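Local coordinates for metallo-beta-lactamase (Chryseobacterium indologenes, PDB 3L6N), which hydrolyses the beta-lactam ring of penicillins, cephalosporins and carbapenems with a two-zinc active site, conferring antibiotic resistance, at residues R124-G136 and D142-L154. Numbering follows the deposited sequence. Where two conformers were deposited one is given.
Sequences RIGGEEFVVDFLG and DNVVVWFPKYNVL
Asn143 opens the contact with a weak hydrogen bond from ND2 to Gly136 O (3.1 Å). This residue lies at the loop end of the antiparallel beta hairpin of strands 128-133 and 145-148, in one of the two sheets of the metallo-beta-lactamase fold. The loop between the segments carries the zinc ligand His139, and its Thr140 N donates a hydrogen bond to Asn143 OD1. A water joins Asn143 O to Leu135 N and Gly136 O. Val144 CG2 touches Val132 CG1 at 3.6 Å, while its CG1 sits at the edge of the Phe134 ring. Val145 pairs with Asp133 through two backbone hydrogen bonds. Its CG1 is anti to the carbonyl carbon (chi1 -60°), which leaves CG2 between N and C, where it reaches Asp133 CB and Leu135 CD1, the latter at 3.8 Å. Val146 shares a face of the sheet with Val132, its non-hydrogen-bonded partner. Its CG1 lies beside Phe130 CD1 (4.0 Å), both side chains pointing the same way. Trp147 and Val131 form the next hydrogen-bonded pair, with Trp147 N to Val131 O nearly straight at 170°. The Phe148 ring lies alongside Phe130, CD2 reaching Phe130 CB at 3.7 Å. Phe45 meets both rings edge-to-face, which places this pair in the interior between the two sheets. Pro149 CD packs on Glu129 O. That carbonyl accepts a hydrogen bond from a second water, which accepts one from Lys150 N. Tyr151 OH donates to Glu128 OE1 at 2.7 Å, meeting the oxygen from above the carboxylate plane, while Glu128 OE2 is hydrogen-bonded to Asn14 ND2.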
loop_
_atom_site.group_PDB
_atom_site.type_symbol
_atom_site.label_atom_id
_atom_site.label_comp_id
_atom_site.label_asym_id
_atom_site.label_seq_id
_atom_site.Cartn_x
_atom_site.Cartn_y
_atom_site.Cartn_z
ATOM N N ARG A 124 0.946 9.417 14.293
ATOM C CA ARG A 124 -0.041 9.019 15.308
ATOM C C ARG A 124 -1.360 9.707 15.024
ATOM O O ARG A 124 -1.425 10.938 14.910
ATOM C CB ARG A 124 0.449 9.389 16.723
ATOM C CG ARG A 124 1.739 8.717 17.141
ATOM C CD ARG A 124 2.187 9.185 18.533
ATOM N NE ARG A 124 3.496 8.621 18.858
ATOM C CZ ARG A 124 4.656 9.167 18.483
ATOM N NH1 ARG A 124 4.678 10.278 17.760
ATOM N NH2 ARG A 124 5.799 8.585 18.815
ATOM N N ILE A 125 -2.419 8.909 14.893
ATOM C CA ILE A 125 -3.753 9.440 14.657
ATOM C C ILE A 125 -4.752 8.528 15.367
ATOM O O ILE A 125 -4.642 7.300 15.293
ATOM C CB ILE A 125 -4.054 9.559 13.137
ATOM C CG1 ILE A 125 -5.544 9.810 12.868
ATOM C CG2 ILE A 125 -3.578 8.336 12.412
ATOM C CD1 ILE A 125 -5.797 10.693 11.670
ATOM N N GLY A 126 -5.691 9.143 16.086
ATOM C CA GLY A 126 -6.746 8.402 16.778
ATOM C C GLY A 126 -6.284 7.238 17.640
ATOM O O GLY A 126 -6.958 6.212 17.713
ATOM N N GLY A 127 -5.142 7.394 18.308
ATOM C CA GLY A 127 -4.615 6.377 19.222
ATOM C C GLY A 127 -3.852 5.247 18.556
ATOM O O GLY A 127 -3.468 4.270 19.210
ATOM N N GLU A 128 -3.657 5.368 17.243
ATOM C CA GLU A 128 -2.905 4.392 16.463
ATOM C C GLU A 128 -1.585 4.998 16.003
ATOM O O GLU A 128 -1.450 6.219 15.946
ATOM C CB GLU A 128 -3.716 3.961 15.229
ATOM C CG GLU A 128 -5.059 3.292 15.561
ATOM C CD GLU A 128 -4.928 1.952 16.290
ATOM O OE1 GLU A 128 -3.932 1.214 16.096
ATOM O OE2 GLU A 128 -5.854 1.629 17.068
ATOM N N GLU A 129 -0.637 4.138 15.648
ATOM C CA GLU A 129 0.710 4.571 15.266
ATOM C C GLU A 129 1.247 3.756 14.104
ATOM O O GLU A 129 1.013 2.555 14.017
ATOM C CB GLU A 129 1.641 4.420 16.471
ATOM C CG GLU A 129 3.043 4.955 16.312
ATOM C CD GLU A 129 3.931 4.555 17.489
ATOM O OE1 GLU A 129 5.163 4.544 17.322
ATOM O OE2 GLU A 129 3.393 4.242 18.572
ATOM N N PHE A 130 1.975 4.417 13.208
ATOM C CA PHE A 130 2.682 3.704 12.136
ATOM C C PHE A 130 3.867 4.527 11.647
ATOM O O PHE A 130 3.993 5.700 11.987
ATOM C CB PHE A 130 1.721 3.366 10.977
ATOM C CG PHE A 130 0.925 4.543 10.489
ATOM C CD1 PHE A 130 1.368 5.298 9.406
ATOM C CD2 PHE A 130 -0.271 4.909 11.121
ATOM C CE1 PHE A 130 0.634 6.396 8.953
ATOM C CE2 PHE A 130 -1.011 5.998 10.678
ATOM C CZ PHE A 130 -0.556 6.752 9.594
ATOM N N VAL A 131 4.741 3.892 10.872
ATOM C CA VAL A 131 5.919 4.558 10.315
ATOM C C VAL A 131 5.980 4.240 8.826
ATOM O O VAL A 131 5.916 3.082 8.446
ATOM C CB VAL A 131 7.222 4.079 10.997
ATOM C CG1 VAL A 131 8.459 4.760 10.362
ATOM C CG2 VAL A 131 7.187 4.345 12.506
ATOM N N VAL A 132 6.117 5.268 7.997
ATOM C CA VAL A 132 6.344 5.063 6.568
ATOM C C VAL A 132 7.851 5.130 6.342
ATOM O O VAL A 132 8.478 6.133 6.690
ATOM C CB VAL A 132 5.624 6.122 5.712
ATOM C CG1 VAL A 132 5.862 5.844 4.225
ATOM C CG2 VAL A 132 4.136 6.162 6.037
ATOM N N ASP A 133 8.421 4.062 5.792
ATOM C CA ASP A 133 9.876 3.952 5.627
ATOM C C ASP A 133 10.283 3.875 4.159
ATOM O O ASP A 133 9.663 3.156 3.368
ATOM C CB ASP A 133 10.395 2.698 6.329
ATOM C CG ASP A 133 10.793 2.942 7.779
ATOM O OD1 ASP A 133 10.467 2.076 8.629
ATOM O OD2 ASP A 133 11.447 3.968 8.068
ATOM N N PHE A 134 11.334 4.608 3.801
ATOM C CA PHE A 134 11.966 4.430 2.507
ATOM C C PHE A 134 13.255 3.635 2.704
ATOM O O PHE A 134 14.195 4.109 3.357
ATOM C CB PHE A 134 12.258 5.773 1.835
ATOM C CG PHE A 134 12.915 5.630 0.501
ATOM C CD1 PHE A 134 12.176 5.205 -0.593
ATOM C CD2 PHE A 134 14.275 5.880 0.345
ATOM C CE1 PHE A 134 12.777 5.045 -1.836
ATOM C CE2 PHE A 134 14.885 5.725 -0.888
ATOM C CZ PHE A 134 14.132 5.309 -1.981
ATOM N N LEU A 135 13.290 2.428 2.153
ATOM C CA LEU A 135 14.427 1.518 2.364
ATOM C C LEU A 135 15.361 1.493 1.160
ATOM O O LEU A 135 16.418 0.841 1.187
ATOM C CB LEU A 135 13.938 0.100 2.672
ATOM C CG LEU A 135 13.043 -0.078 3.907
ATOM C CD1 LEU A 135 12.348 -1.438 3.863
ATOM C CD2 LEU A 135 13.840 0.100 5.201
ATOM N N GLY A 136 14.977 2.202 0.101
ATOM C CA GLY A 136 15.706 2.123 -1.155
ATOM C C GLY A 136 14.799 1.837 -2.335
ATOM O O GLY A 136 13.619 1.522 -2.164
ATOM N N ASP A 142 10.386 5.300 -5.922
ATOM C CA ASP A 142 9.700 5.979 -4.819
ATOM C C ASP A 142 9.001 5.038 -3.837
ATOM O O ASP A 142 8.365 5.492 -2.882
ATOM C CB ASP A 142 8.691 7.016 -5.357
ATOM C CG ASP A 142 7.528 6.375 -6.128
ATOM O OD1 ASP A 142 7.746 5.371 -6.833
ATOM O OD2 ASP A 142 6.389 6.899 -6.043
ATOM N N ASN A 143 9.079 3.735 -4.076
ATOM C CA ASN A 143 8.327 2.816 -3.214
ATOM C C ASN A 143 8.715 2.911 -1.742
ATOM O O ASN A 143 9.899 2.985 -1.404
ATOM C CB ASN A 143 8.318 1.358 -3.726
ATOM C CG ASN A 143 9.710 0.775 -4.012
ATOM O OD1 ASN A 143 9.808 -0.177 -4.781
ATOM N ND2 ASN A 143 10.760 1.292 -3.375
ATOM N N VAL A 144 7.699 2.932 -0.886
ATOM C CA VAL A 144 7.892 2.960 0.560
ATOM C C VAL A 144 7.107 1.813 1.187
ATOM O O VAL A 144 6.208 1.256 0.558
ATOM C CB VAL A 144 7.461 4.308 1.187
ATOM C CG1 VAL A 144 8.404 5.425 0.750
ATOM C CG2 VAL A 144 5.997 4.653 0.828
ATOM N N VAL A 145 7.466 1.468 2.421
ATOM C CA VAL A 145 6.772 0.439 3.195
ATOM C C VAL A 145 6.128 1.103 4.414
ATOM O O VAL A 145 6.505 2.214 4.790
ATOM C CB VAL A 145 7.741 -0.690 3.648
ATOM C CG1 VAL A 145 8.386 -1.392 2.438
ATOM C CG2 VAL A 145 8.826 -0.152 4.629
ATOM N N VAL A 146 5.161 0.425 5.030
ATOM C CA VAL A 146 4.507 0.954 6.220
ATOM C C VAL A 146 4.588 -0.058 7.348
ATOM O O VAL A 146 4.130 -1.200 7.219
ATOM C CB VAL A 146 3.024 1.355 5.972
ATOM C CG1 VAL A 146 2.481 2.111 7.182
ATOM C CG2 VAL A 146 2.904 2.233 4.714
ATOM N N TRP A 147 5.203 0.364 8.452
ATOM C CA TRP A 147 5.368 -0.498 9.624
ATOM C C TRP A 147 4.338 -0.148 10.685
ATOM O O TRP A 147 4.148 1.025 11.008
ATOM C CB TRP A 147 6.788 -0.316 10.184
ATOM C CG TRP A 147 7.061 -1.010 11.506
ATOM C CD1 TRP A 147 7.464 -0.421 12.670
ATOM C CD2 TRP A 147 6.971 -2.417 11.776
ATOM N NE1 TRP A 147 7.623 -1.373 13.654
ATOM C CE2 TRP A 147 7.331 -2.604 13.132
ATOM C CE3 TRP A 147 6.631 -3.534 11.006
ATOM C CZ2 TRP A 147 7.348 -3.868 13.735
ATOM C CZ3 TRP A 147 6.648 -4.794 11.605
ATOM C CH2 TRP A 147 7.007 -4.946 12.956
ATOM N N PHE A 148 3.675 -1.175 11.214
ATOM C CA PHE A 148 2.649 -1.020 12.241
ATOM C C PHE A 148 3.128 -1.683 13.537
ATOM O O PHE A 148 2.887 -2.873 13.747
ATOM C CB PHE A 148 1.338 -1.656 11.763
ATOM C CG PHE A 148 0.763 -1.002 10.531
ATOM C CD1 PHE A 148 1.035 -1.514 9.263
ATOM C CD2 PHE A 148 -0.039 0.128 10.644
ATOM C CE1 PHE A 148 0.505 -0.905 8.119
ATOM C CE2 PHE A 148 -0.573 0.757 9.503
ATOM C CZ PHE A 148 -0.302 0.222 8.244
ATOM N N PRO A 149 3.819 -0.911 14.400
ATOM C CA PRO A 149 4.548 -1.516 15.527
ATOM C C PRO A 149 3.682 -2.277 16.521
ATOM O O PRO A 149 4.131 -3.299 17.058
ATOM C CB PRO A 149 5.238 -0.322 16.193
ATOM C CG PRO A 149 4.539 0.887 15.721
ATOM C CD PRO A 149 4.042 0.542 14.325
ATOM N N LYS A 150 2.460 -1.801 16.750
ATOM C CA LYS A 150 1.541 -2.470 17.678
ATOM C C LYS A 150 0.909 -3.749 17.115
ATOM O O LYS A 150 0.307 -4.533 17.860
ATOM C CB LYS A 150 0.473 -1.488 18.170
ATOM C CG LYS A 150 1.025 -0.170 18.732
ATOM C CD LYS A 150 1.879 -0.376 19.988
ATOM C CE LYS A 150 1.914 0.889 20.830
ATOM N NZ LYS A 150 2.553 0.661 22.162
ATOM N N TYR A 151 1.062 -3.970 15.810
ATOM C CA TYR A 151 0.484 -5.123 15.122
ATOM C C TYR A 151 1.523 -6.115 14.617
ATOM O O TYR A 151 1.177 -7.234 14.232
ATOM C CB TYR A 151 -0.387 -4.641 13.950
ATOM C CG TYR A 151 -1.520 -3.758 14.404
ATOM C CD1 TYR A 151 -1.353 -2.375 14.530
ATOM C CD2 TYR A 151 -2.756 -4.308 14.723
ATOM C CE1 TYR A 151 -2.394 -1.560 14.964
ATOM C CE2 TYR A 151 -3.799 -3.508 15.151
ATOM C CZ TYR A 151 -3.614 -2.141 15.272
ATOM O OH TYR A 151 -4.652 -1.356 15.708
ATOM N N ASN A 152 2.790 -5.691 14.618
ATOM C CA ASN A 152 3.898 -6.446 14.020
ATOM C C ASN A 152 3.638 -6.820 12.567
ATOM O O ASN A 152 3.984 -7.903 12.116
ATOM C CB ASN A 152 4.274 -7.670 14.867
ATOM C CG ASN A 152 5.006 -7.286 16.141
ATOM O OD1 ASN A 152 5.734 -6.289 16.188
ATOM N ND2 ASN A 152 4.819 -8.081 17.185
ATOM N N VAL A 153 3.030 -5.886 11.839
ATOM C CA VAL A 153 2.719 -6.105 10.430
ATOM C C VAL A 153 3.456 -5.071 9.598
ATOM O O VAL A 153 3.447 -3.892 9.931
ATOM C CB VAL A 153 1.189 -5.992 10.166
ATOM C CG1 VAL A 153 0.894 -5.968 8.668
ATOM C CG2 VAL A 153 0.439 -7.131 10.838
ATOM N N LEU A 154 4.098 -5.533 8.528
ATOM C CA LEU A 154 4.713 -4.633 7.565
ATOM C C LEU A 154 3.920 -4.656 6.278
ATOM O O LEU A 154 3.709 -5.720 5.699
ATOM C CB LEU A 154 6.148 -5.050 7.251
ATOM C CG LEU A 154 6.883 -4.072 6.329
ATOM C CD1 LEU A 154 7.260 -2.794 7.086
ATOM C CD2 LEU A 154 8.120 -4.727 5.723
HETATM O O HOH W 1 0.859 0.130 15.286
HETATM O O HOH W 2 11.766 1.504 -0.005
#